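Local structure of haloacid dehalogenase-like hydrolase (Bacteroides thetaiotaomicron, 2RB5) at residues A[5-10]-A[207-212]; A[214-219]-A[236-241]; A[40-45]-A[64-69]; A[154-159]-A[171-176]. The protein probably acts as a magnesium-dependent phosphatase of the haloacid dehalogenase superfamily. One frame throughout, in Å; residues are numbered along the deposited sequence. Where two conformers were deposited one is given.

Contacts 1 and 3 surround the bound tungstate directly; contacts 2 and 4 each reach it through one end of a segment. Contacts 1 and 3, with centres about 9 Å apart, share one sheet, since strands 4-7 and 38-42 are neighbours in it, and a salt bridge joins them, Asp-10 OD2 to Arg-45 NE at 2.8 Å. Contact 2 follows contact 1 in the chain, its centre also about 9 Å away, and sends Asn-214 to the ligand. Contact 4 lies about 19 Å from contact 1, between centres, yet carries Trp-174 to the oxyanion, and Arg-173 O sits 2.9 Å from Asn-214 N. The modelled magnesium takes its protein ligands from contact 1, while Asp-215 of contact 2 also belongs to that site.

Contact 1: A[5-10]-A[207-212]; sequences LFFDID and MSFGDG. With MG (magnesium ion), chain B; WO6 (trioxido(oxo)tungsten), chain C.
Phe-7 and Phe-209 lie side by side on one face of the sheet, their rings in an offset stack with planes 18° apart. Phe-7 CE2 sits over the rim of the other ring, 3.4 Å from Phe-209 CD1, while Leu-5 CD2 approaches that ring at its edge. Flat aromatics suit this layer because they fill it closely beneath Ile-251 and Met-255 of helix 250-258. Below the rings the two parallel strands are tied by backbone bonds, among them Phe-6 N to Met-207 O at 2.8 Å and Asp-8 N to Phe-209 O at 3.1 Å. On the other face Phe-6 packs against helix 188-199. These are adjacent central strands of the Rossmann-like HAD core, and a sequence matching the DxDx(T/V) motif of HAD enzymes begins where strand 4-7 ends. There the packing gives way to polar atoms, metal and water. With CG anti to the backbone N (chi1 176°), Asp-8 brings its carboxylate to the magnesium beside Asp-211 and splits its oxygens: OD1 binds the metal at 2.1 Å, and OD2 lies 2.3 Å from the tungsten. The latter is consistent with the nucleophilic role of the first aspartate in HAD phosphatases. Thr-12 also bonds to Asp-8 OD1. Ile-9 N and Asp-10 N both donate to tungstate O3. Asp-10 O, Asp-211 OD1, a tungstate oxygen and waters 1 and 2 complete six ligands, and the cation offsets the closeness of Asp-8 OD1 and Asp-211 OD1, 2.8 Å apart. Asp-10 OD2 forms a salt bridge with Arg-45. Asp-211, partly exposed, takes a hydrogen bond on OD2 from water 1 at 2.8 Å.

Contact 2: A[214-219]-A[236-241]; sequences NDISML and KAAADY. With WO6 (trioxido(oxo)tungsten), chain C.
Ala-238 turns its methyl toward helix 216-221, where Ile-216 and Leu-219, one helical turn apart, receive it from two different directions. Ile-216 presents its branched flank: CG2 comes to 3.7 Å from Ala-238 CB, with CG1 only slightly farther. With CG1 anti to the carbonyl carbon (chi1 -74°), both arms of the beta-branch can rest against the single methyl. Leu-219 faces the opposite segment too, but lays the base of its side chain against the Ala-238 carbonyl, CB 3.9 Å from Ala-238 O, with the methyl slightly farther. Its CD2 reaches on to a looser approach with Ala-239 CB. Small alanines suit the end of helix 233-238, because their short side chains let the backbones come close; Leu-219 and Ala-239 have CA atoms 5.2 Å apart. The joint links two helices on the Rossmann-like core that are separated in the chain by strand 224-227, and Val-235 adds to the cover of Leu-219. At its outer margin Leu-219 O lies 4.2 Å from Asp-240 OD2, an oxygen that also accepts from Gly-225 N. At the other end Asn-214 leaves the joint for the active site, its ND2 giving a nearly straight bond to tungstate O4 at 3.0 Å, while Asp-215, a magnesium-site residue, forms a salt bridge with Lys-188. The alkyl junction itself has no polar bond between the segments. Leu-219, Ala-222 and Asp-240 form a second magnesium site known for this protein, so the edge of this apolar joint can supply oxygens, presumably a main-chain carbonyl and a carboxylate, to a cation.

Contact 3: A[40-45]-A[64-69]; sequences FIATGR and GYITMN. With WO6 (trioxido(oxo)tungsten), chain C.
Thr-43 and Gly-44 touch segment 64-69 with one side and the tungstate with the other. Thr-43 OG1 donates to tungstate O3 at 2.8 Å, and Gly-44 N points almost straight at O4, 2.9 Å away. Behind them, Asn-69 N bonds to Thr-43 O at 3.0 Å, fixing the loop from the back. Gly-44 suits its place because Asn-69 ND2 lies only 3.3 Å from its CA, where a side chain would be tight. Thr-43 holds OG1 anti to the backbone N (chi1 -176°), and the same oxygen accepts from Arg-45 N in an ST turn. An alanine here would remove the OG1 bonds to tungstate O3 and from Arg-45 N, and is likely to leave that side of the oxyanion and the turn less firmly held. Arg-45 O in turn receives Met-68 N from above the carbonyl plane, and the guanidinium of Arg-45 bonds to Ile-49 O. Farther back, strands 38-42 and 64-67 run parallel in a beta-alpha-beta unit, joined for instance by Ile-66 N to Ile-41 O at 2.8 Å. Ile-41 lies alongside the Tyr-65 ring, CB 3.8 Å from CD2, while the small Ala-42 meets Ile-66 on the opposite face. Asn-69 is itself held by Gln-149. Neutral donors of this loop, and a positive one from Lys-188, thus meet the anion, as expected of HAD phosphatases, and would probably hold a phosphate likewise.

Contact 4: A[154-159]-A[171-176]; sequences ITEEEE and IGRWYP. With WO6 (trioxido(oxo)tungsten), chain C.
Two nitrogens of one guanidinium close on a single main-chain oxygen: Arg-173 NH1 and NH2 both donate to Ile-154 O, NH1 at 2.8 Å and nearly in line with the carbonyl. NH2 reaches the same oxygen from above the carbonyl plane, and the oxygen itself lies in the guanidinium plane. The edge next to it meets Glu-159, whose OE1 uses its anti lone pair to take NH2 at 2.8 Å in a salt bridge. A weaker bond, 3.3 Å, joins that OE1 to Arg-173 NE. The extended chain of Glu-159, CG anti to the backbone N (chi1 179°), carries the carboxylate past the arginine, and the two flat groups lie nearly coplanar, 15° apart. Its CG also packs on Ile-171 CD1, 3.6 Å away. Glu-156 lays CG over one guanidinium face, and its carboxylate, almost perpendicular, offers only charge. NH1 also bonds to Pro-176 O at 3.0 Å. Arginine suits the place because its planar group can direct several N-H bonds at once, to two carbonyls and a carboxylate. A leucine in its place is likely to leave Ile-154 O without these donors and Glu-159 without its opposite charge. The next residue, Trp-174, lays one ring face over tungstate O1. Thr-155 N-caps helix 156-162 in a capping box: OG1 accepts from Glu-158 N, and Thr-155 N donates to Glu-158 OE1. The arginine thus ties that helix's start, just after strand 149-152 of the three-stranded sheet, to the chain that follows strand 170-172, which pairs with strand 180-182, while Tyr-175 packs on helix 119-128.

Contact 1: A[5-10]-A[207-212]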
# COMPACT_ATOMS: atom_id res chain seq x y z
N LEU A 5 1.91 -15.20 -1.16
CA LEU A 5 2.65 -14.13 -1.82
C LEU A 5 1.95 -12.82 -1.53
O LEU A 5 0.73 -12.72 -1.71
CB LEU A 5 2.69 -14.33 -3.32
CG LEU A 5 3.17 -15.70 -3.80
CD1 LEU A 5 3.12 -15.77 -5.31
CD2 LEU A 5 4.56 -16.04 -3.31
N PHE A 6 2.70 -11.80 -1.12
CA PHE A 6 2.16 -10.48 -0.83
C PHE A 6 2.79 -9.45 -1.73
O PHE A 6 4.02 -9.23 -1.64
CB PHE A 6 2.44 -10.09 0.65
CG PHE A 6 1.70 -11.01 1.60
CD1 PHE A 6 2.29 -12.17 2.09
CD2 PHE A 6 0.39 -10.72 1.95
CE1 PHE A 6 1.56 -13.01 2.93
CE2 PHE A 6 -0.32 -11.56 2.79
CZ PHE A 6 0.27 -12.71 3.29
N PHE A 7 2.00 -8.82 -2.57
CA PHE A 7 2.50 -7.88 -3.56
C PHE A 7 2.02 -6.46 -3.29
O PHE A 7 0.83 -6.19 -3.31
CB PHE A 7 2.01 -8.24 -4.96
CG PHE A 7 2.53 -9.54 -5.49
CD1 PHE A 7 1.76 -10.70 -5.42
CD2 PHE A 7 3.78 -9.63 -6.08
CE1 PHE A 7 2.24 -11.90 -5.90
CE2 PHE A 7 4.25 -10.83 -6.56
CZ PHE A 7 3.49 -11.97 -6.47
N ASP A 8 2.98 -5.54 -3.13
CA ASP A 8 2.68 -4.12 -3.33
C ASP A 8 2.18 -3.93 -4.78
O ASP A 8 2.50 -4.72 -5.67
CB ASP A 8 3.95 -3.34 -3.05
CG ASP A 8 3.81 -1.86 -3.32
OD1 ASP A 8 4.62 -1.33 -4.10
OD2 ASP A 8 2.87 -1.27 -2.72
N ILE A 9 1.43 -2.84 -4.98
CA ILE A 9 0.97 -2.51 -6.33
C ILE A 9 1.96 -1.59 -7.04
O ILE A 9 2.65 -1.99 -8.00
CB ILE A 9 -0.44 -1.90 -6.38
CG1 ILE A 9 -1.48 -2.82 -5.72
CG2 ILE A 9 -0.81 -1.62 -7.81
CD1 ILE A 9 -2.83 -2.14 -5.53
N ASP A 10 2.05 -0.34 -6.63
CA ASP A 10 2.74 0.68 -7.42
C ASP A 10 4.24 0.51 -7.33
O ASP A 10 4.85 0.50 -6.28
CB ASP A 10 2.33 2.05 -6.93
CG ASP A 10 0.84 2.24 -7.09
OD1 ASP A 10 0.37 2.39 -8.22
OD2 ASP A 10 0.11 2.16 -6.03
N MET A 207 6.07 -14.81 1.48
CA MET A 207 6.98 -14.07 0.64
C MET A 207 6.33 -12.73 0.29
O MET A 207 5.17 -12.72 -0.10
CB MET A 207 7.32 -14.86 -0.64
CG MET A 207 8.32 -14.20 -1.57
SD MET A 207 8.72 -15.20 -3.01
CE MET A 207 9.71 -16.47 -2.21
N SER A 208 7.09 -11.65 0.41
CA SER A 208 6.59 -10.31 0.08
C SER A 208 7.45 -9.68 -1.00
O SER A 208 8.63 -10.04 -1.18
CB SER A 208 6.51 -9.45 1.33
OG SER A 208 7.82 -9.28 1.85
N PHE A 209 6.86 -8.73 -1.71
CA PHE A 209 7.45 -8.03 -2.84
C PHE A 209 7.13 -6.55 -2.74
O PHE A 209 5.95 -6.19 -2.60
CB PHE A 209 6.89 -8.54 -4.18
CG PHE A 209 7.06 -10.01 -4.43
CD1 PHE A 209 6.22 -10.95 -3.81
CD2 PHE A 209 8.02 -10.46 -5.30
CE1 PHE A 209 6.36 -12.28 -4.09
CE2 PHE A 209 8.13 -11.83 -5.60
CZ PHE A 209 7.30 -12.76 -4.99
N GLY A 210 8.13 -5.70 -2.81
CA GLY A 210 7.89 -4.27 -2.72
C GLY A 210 9.02 -3.44 -3.27
O GLY A 210 10.13 -3.91 -3.52
N ASP A 211 8.71 -2.15 -3.42
CA ASP A 211 9.62 -1.15 -3.95
C ASP A 211 9.79 0.07 -3.05
O ASP A 211 10.65 0.89 -3.40
CB ASP A 211 9.20 -0.64 -5.33
CG ASP A 211 8.01 0.29 -5.25
OD1 ASP A 211 7.05 -0.08 -4.53
OD2 ASP A 211 8.05 1.40 -5.83
N GLY A 212 9.01 0.22 -2.03
CA GLY A 212 8.90 1.52 -1.33
C GLY A 212 9.14 1.44 0.15
O GLY A 212 9.17 0.38 0.80
MG MG B . 5.16 0.67 -4.23
W WO6 C . 1.73 0.69 -3.01
O1 WO6 C . 0.67 2.14 -3.26
O2 WO6 C . 3.19 1.19 -3.82
O3 WO6 C . 0.68 -0.34 -3.82
O4 WO6 C . 1.65 0.83 -1.34
O HOH W 1 5.86 2.57 -4.60
O HOH W 2 5.57 0.72 -2.17

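Contact 2: A[214-219]-A[236-241]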
# COMPACT_ATOMS: atom_id res chain seq x y z
N ASN A 214 7.13 2.13 2.53
CA ASN A 214 5.99 1.51 3.21
C ASN A 214 5.94 -0.01 3.05
O ASN A 214 5.05 -0.62 3.61
CB ASN A 214 4.65 2.16 2.82
CG ASN A 214 4.19 1.81 1.43
OD1 ASN A 214 5.02 1.56 0.52
ND2 ASN A 214 2.86 1.82 1.22
N ASP A 215 6.93 -0.58 2.33
CA ASP A 215 7.08 -2.02 2.21
C ASP A 215 8.14 -2.57 3.17
O ASP A 215 8.26 -3.79 3.29
CB ASP A 215 7.47 -2.40 0.78
CG ASP A 215 6.39 -1.99 -0.20
OD1 ASP A 215 5.20 -2.22 0.13
OD2 ASP A 215 6.77 -1.46 -1.27
N ILE A 216 8.96 -1.72 3.77
CA ILE A 216 10.08 -2.23 4.55
C ILE A 216 9.64 -3.16 5.66
O ILE A 216 10.23 -4.20 5.87
CB ILE A 216 10.94 -1.04 5.04
CG1 ILE A 216 11.76 -0.46 3.88
CG2 ILE A 216 11.82 -1.48 6.22
CD1 ILE A 216 12.50 0.81 4.16
N SER A 217 8.55 -2.81 6.37
CA SER A 217 8.16 -3.70 7.50
C SER A 217 7.75 -5.06 6.94
O SER A 217 8.05 -6.06 7.59
CB SER A 217 7.15 -3.11 8.43
OG SER A 217 5.93 -2.85 7.77
N MET A 218 7.04 -5.15 5.81
CA MET A 218 6.64 -6.45 5.32
C MET A 218 7.80 -7.18 4.65
O MET A 218 7.78 -8.44 4.58
CB MET A 218 5.42 -6.41 4.41
CG MET A 218 5.59 -5.84 3.04
SD MET A 218 4.17 -6.32 2.01
CE MET A 218 4.65 -5.65 0.43
N LEU A 219 8.79 -6.48 4.09
CA LEU A 219 9.98 -7.12 3.53
C LEU A 219 10.76 -7.81 4.65
O LEU A 219 11.29 -8.90 4.46
CB LEU A 219 10.85 -6.10 2.78
CG LEU A 219 10.24 -5.63 1.48
CD1 LEU A 219 11.01 -4.40 0.96
CD2 LEU A 219 10.20 -6.72 0.44
N LYS A 236 15.99 -2.03 -0.49
CA LYS A 236 16.80 -3.18 -0.83
C LYS A 236 17.42 -3.82 0.38
O LYS A 236 17.47 -5.06 0.50
CB LYS A 236 17.87 -2.81 -1.85
CG LYS A 236 17.29 -2.45 -3.20
CD LYS A 236 18.33 -2.15 -4.24
CE LYS A 236 17.84 -1.89 -5.57
NZ LYS A 236 18.92 -1.74 -6.63
N ALA A 237 17.91 -3.02 1.32
CA ALA A 237 18.61 -3.54 2.48
C ALA A 237 17.64 -4.29 3.42
O ALA A 237 18.09 -5.17 4.15
CB ALA A 237 19.26 -2.43 3.27
N ALA A 238 16.36 -3.96 3.39
CA ALA A 238 15.35 -4.61 4.20
C ALA A 238 14.94 -5.97 3.61
O ALA A 238 14.33 -6.77 4.34
CB ALA A 238 14.12 -3.72 4.32
N ALA A 239 15.22 -6.18 2.38
CA ALA A 239 14.85 -7.44 1.68
C ALA A 239 15.93 -8.50 1.84
O ALA A 239 17.14 -8.24 2.10
CB ALA A 239 14.63 -7.12 0.22
N ASP A 240 15.51 -9.72 1.60
CA ASP A 240 16.44 -10.85 1.51
C ASP A 240 17.04 -10.97 0.13
O ASP A 240 18.14 -11.56 -0.02
CB ASP A 240 15.73 -12.15 1.89
CG ASP A 240 15.14 -12.04 3.28
OD1 ASP A 240 15.94 -11.90 4.22
OD2 ASP A 240 13.93 -12.05 3.42
N TYR A 241 16.34 -10.53 -0.91
CA TYR A 241 16.67 -10.74 -2.29
C TYR A 241 16.29 -9.54 -3.09
O TYR A 241 15.17 -9.02 -2.90
CB TYR A 241 15.96 -11.97 -2.79
CG TYR A 241 16.23 -12.32 -4.21
CD1 TYR A 241 17.34 -13.07 -4.52
CD2 TYR A 241 15.39 -11.99 -5.24
CE1 TYR A 241 17.59 -13.40 -5.83
CE2 TYR A 241 15.61 -12.32 -6.57
CZ TYR A 241 16.76 -13.06 -6.85
OH TYR A 241 17.02 -13.42 -8.14
W WO6 C . 1.73 0.69 -3.01
O1 WO6 C . 0.67 2.14 -3.26
O2 WO6 C . 3.19 1.19 -3.82
O3 WO6 C . 0.68 -0.34 -3.82
O4 WO6 C . 1.65 0.83 -1.34

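Contact 3: A[40-45]-A[64-69]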
# COMPACT_ATOMS: atom_id res chain seq x y z
N PHE A 40 -1.88 -12.26 -2.66
CA PHE A 40 -2.50 -11.17 -1.91
C PHE A 40 -1.91 -9.84 -2.38
O PHE A 40 -0.72 -9.71 -2.66
CB PHE A 40 -2.22 -11.35 -0.41
CG PHE A 40 -2.80 -12.63 0.11
CD1 PHE A 40 -1.97 -13.68 0.48
CD2 PHE A 40 -4.17 -12.79 0.19
CE1 PHE A 40 -2.54 -14.87 0.92
CE2 PHE A 40 -4.74 -13.98 0.61
CZ PHE A 40 -3.91 -15.01 0.99
N ILE A 41 -2.77 -8.82 -2.39
CA ILE A 41 -2.35 -7.43 -2.59
C ILE A 41 -2.06 -6.83 -1.22
O ILE A 41 -2.80 -7.06 -0.27
CB ILE A 41 -3.48 -6.68 -3.32
CG1 ILE A 41 -3.73 -7.32 -4.70
CG2 ILE A 41 -3.23 -5.20 -3.36
CD1 ILE A 41 -2.55 -7.28 -5.63
N ALA A 42 -0.99 -6.03 -1.14
CA ALA A 42 -0.62 -5.32 0.08
C ALA A 42 -0.26 -3.91 -0.31
O ALA A 42 0.89 -3.66 -0.75
CB ALA A 42 0.48 -6.06 0.81
N THR A 43 -1.19 -2.98 -0.15
CA THR A 43 -1.06 -1.65 -0.71
C THR A 43 -1.44 -0.57 0.29
O THR A 43 -2.26 -0.75 1.18
CB THR A 43 -1.97 -1.55 -1.98
OG1 THR A 43 -1.80 -0.27 -2.61
CG2 THR A 43 -3.44 -1.71 -1.70
N GLY A 44 -0.80 0.60 0.13
CA GLY A 44 -1.22 1.79 0.77
C GLY A 44 -2.49 2.38 0.20
O GLY A 44 -3.12 3.21 0.86
N ARG A 45 -2.87 2.03 -1.01
CA ARG A 45 -4.09 2.54 -1.58
C ARG A 45 -5.30 2.03 -0.79
O ARG A 45 -5.35 0.85 -0.45
CB ARG A 45 -4.26 2.10 -3.03
CG ARG A 45 -3.25 2.70 -3.99
CD ARG A 45 -3.51 2.22 -5.41
NE ARG A 45 -2.60 2.79 -6.38
CZ ARG A 45 -2.93 3.54 -7.41
NH1 ARG A 45 -4.16 3.91 -7.65
NH2 ARG A 45 -1.98 3.94 -8.24
N GLY A 64 -7.01 -12.14 -1.72
CA GLY A 64 -7.34 -11.25 -0.61
C GLY A 64 -6.55 -9.97 -0.73
O GLY A 64 -5.58 -9.86 -1.51
N TYR A 65 -6.97 -8.98 0.09
CA TYR A 65 -6.44 -7.64 0.04
C TYR A 65 -6.08 -7.10 1.41
O TYR A 65 -6.87 -7.15 2.38
CB TYR A 65 -7.46 -6.67 -0.55
CG TYR A 65 -7.74 -6.84 -2.02
CD1 TYR A 65 -8.60 -7.83 -2.47
CD2 TYR A 65 -7.20 -6.01 -2.97
CE1 TYR A 65 -8.90 -8.01 -3.82
CE2 TYR A 65 -7.47 -6.15 -4.33
CZ TYR A 65 -8.33 -7.17 -4.73
OH TYR A 65 -8.59 -7.27 -6.07
N ILE A 66 -4.89 -6.53 1.46
CA ILE A 66 -4.40 -5.65 2.53
C ILE A 66 -4.38 -4.28 1.91
O ILE A 66 -3.64 -4.03 0.97
CB ILE A 66 -3.02 -6.08 3.00
CG1 ILE A 66 -3.03 -7.46 3.66
CG2 ILE A 66 -2.37 -5.05 3.85
CD1 ILE A 66 -1.68 -8.14 3.61
N THR A 67 -5.23 -3.37 2.42
CA THR A 67 -5.34 -2.02 1.88
C THR A 67 -5.08 -1.04 3.00
O THR A 67 -5.03 -1.38 4.18
CB THR A 67 -6.71 -1.75 1.20
OG1 THR A 67 -7.73 -1.62 2.18
CG2 THR A 67 -7.05 -2.82 0.18
N MET A 68 -4.88 0.23 2.62
CA MET A 68 -4.58 1.27 3.62
C MET A 68 -3.47 0.83 4.56
O MET A 68 -3.55 0.99 5.78
CB MET A 68 -5.81 1.75 4.37
CG MET A 68 -6.81 2.36 3.42
SD MET A 68 -8.10 3.32 4.25
CE MET A 68 -9.57 2.43 3.88
N ASN A 69 -2.40 0.22 3.99
CA ASN A 69 -1.21 -0.11 4.78
C ASN A 69 -1.51 -1.07 5.93
O ASN A 69 -0.80 -1.06 6.94
CB ASN A 69 -0.49 1.13 5.27
CG ASN A 69 0.10 1.91 4.13
OD1 ASN A 69 1.06 1.47 3.50
ND2 ASN A 69 -0.56 3.05 3.79
W WO6 C . 1.73 0.69 -3.01
O1 WO6 C . 0.67 2.14 -3.26
O2 WO6 C . 3.19 1.19 -3.82
O3 WO6 C . 0.68 -0.34 -3.82
O4 WO6 C . 1.65 0.83 -1.34

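Contact 4: A[154-159]-A[171-176]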
# COMPACT_ATOMS: atom_id res chain seq x y z
N ILE A 154 2.83 16.24 2.46
CA ILE A 154 3.83 16.91 3.30
C ILE A 154 5.22 16.39 2.96
O ILE A 154 5.35 15.21 2.59
CB ILE A 154 3.55 16.72 4.81
CG1 ILE A 154 3.41 15.23 5.20
CG2 ILE A 154 2.39 17.59 5.17
CD1 ILE A 154 3.25 15.02 6.68
N THR A 155 6.20 17.27 3.07
CA THR A 155 7.59 16.91 2.95
C THR A 155 8.04 16.12 4.18
O THR A 155 7.35 16.11 5.17
CB THR A 155 8.57 18.09 2.81
OG1 THR A 155 8.46 18.91 3.99
CG2 THR A 155 8.13 19.02 1.69
N GLU A 156 9.25 15.54 4.03
CA GLU A 156 9.85 14.86 5.21
C GLU A 156 10.08 15.89 6.33
O GLU A 156 9.87 15.62 7.52
CB GLU A 156 11.06 14.04 4.78
CG GLU A 156 10.76 12.85 3.88
CD GLU A 156 11.65 11.96 3.12
OE1 GLU A 156 11.30 10.79 2.65
OE2 GLU A 156 12.84 12.22 2.86
N GLU A 157 10.51 17.12 6.04
CA GLU A 157 10.66 18.17 7.04
C GLU A 157 9.29 18.47 7.65
O GLU A 157 9.27 18.66 8.87
CB GLU A 157 11.24 19.38 6.36
CG GLU A 157 11.14 20.79 6.78
CD GLU A 157 12.25 21.56 6.05
OE1 GLU A 157 13.35 21.69 6.59
OE2 GLU A 157 11.97 22.02 4.91
N GLU A 158 8.21 18.57 6.84
CA GLU A 158 6.89 18.85 7.43
C GLU A 158 6.45 17.67 8.26
O GLU A 158 5.79 17.86 9.31
CB GLU A 158 5.88 19.23 6.36
CG GLU A 158 6.05 20.60 5.79
CD GLU A 158 5.40 20.90 4.47
OE1 GLU A 158 5.04 19.95 3.74
OE2 GLU A 158 5.29 22.11 4.15
N GLU A 159 6.76 16.44 7.83
CA GLU A 159 6.46 15.26 8.64
C GLU A 159 7.10 15.33 10.03
O GLU A 159 6.42 15.04 11.00
CB GLU A 159 6.93 14.03 7.87
CG GLU A 159 6.73 12.73 8.58
CD GLU A 159 7.22 11.56 7.76
OE1 GLU A 159 7.36 11.62 6.50
OE2 GLU A 159 7.53 10.51 8.34
N ILE A 171 3.38 6.08 9.99
CA ILE A 171 3.48 6.92 8.80
C ILE A 171 4.47 6.31 7.83
O ILE A 171 5.58 5.98 8.22
CB ILE A 171 3.72 8.39 9.24
CG1 ILE A 171 3.72 9.36 8.05
CG2 ILE A 171 4.94 8.56 10.11
CD1 ILE A 171 3.63 10.83 8.37
N GLY A 172 4.07 6.20 6.59
CA GLY A 172 5.02 5.67 5.61
C GLY A 172 4.74 6.22 4.25
O GLY A 172 3.72 6.86 4.03
N ARG A 173 5.64 5.96 3.31
CA ARG A 173 5.52 6.48 1.93
C ARG A 173 5.74 5.38 0.88
O ARG A 173 6.69 4.58 0.97
CB ARG A 173 6.54 7.58 1.66
CG ARG A 173 6.50 8.73 2.67
CD ARG A 173 7.37 9.93 2.23
NE ARG A 173 7.19 10.97 3.22
CZ ARG A 173 6.71 12.17 3.12
NH1 ARG A 173 6.34 12.67 1.95
NH2 ARG A 173 6.61 12.96 4.21
N TRP A 174 4.90 5.44 -0.17
CA TRP A 174 5.14 4.72 -1.40
C TRP A 174 5.43 5.60 -2.59
O TRP A 174 5.70 5.12 -3.69
CB TRP A 174 3.93 3.91 -1.72
CG TRP A 174 2.55 4.47 -1.78
CD1 TRP A 174 1.74 4.64 -0.69
CD2 TRP A 174 1.79 4.90 -2.92
NE1 TRP A 174 0.53 5.13 -1.08
CE2 TRP A 174 0.56 5.28 -2.44
CE3 TRP A 174 2.08 4.92 -4.28
CZ2 TRP A 174 -0.41 5.73 -3.27
CZ3 TRP A 174 1.10 5.37 -5.14
CH2 TRP A 174 -0.18 5.78 -4.61
N TYR A 175 5.39 6.92 -2.36
CA TYR A 175 5.67 7.90 -3.38
C TYR A 175 6.25 9.12 -2.66
O TYR A 175 5.79 9.39 -1.54
CB TYR A 175 4.42 8.24 -4.17
CG TYR A 175 4.76 9.00 -5.42
CD1 TYR A 175 5.30 8.42 -6.54
CD2 TYR A 175 4.55 10.37 -5.49
CE1 TYR A 175 5.62 9.13 -7.69
CE2 TYR A 175 4.85 11.13 -6.61
CZ TYR A 175 5.39 10.48 -7.70
OH TYR A 175 5.68 11.24 -8.81
N PRO A 176 7.24 9.82 -3.16
CA PRO A 176 7.85 10.87 -2.33
C PRO A 176 6.96 12.03 -1.97
O PRO A 176 7.20 12.65 -0.91
CB PRO A 176 9.08 11.36 -3.17
CG PRO A 176 9.32 10.20 -4.10
CD PRO A 176 7.97 9.61 -4.45
W WO6 C . 1.73 0.69 -3.01
O1 WO6 C . 0.67 2.14 -3.26
O2 WO6 C . 3.19 1.19 -3.82
O3 WO6 C . 0.68 -0.34 -3.82
O4 WO6 C . 1.65 0.83 -1.34
O HOH W 3 9.38 10.09 5.38
O HOH W 4 7.79 7.85 7.45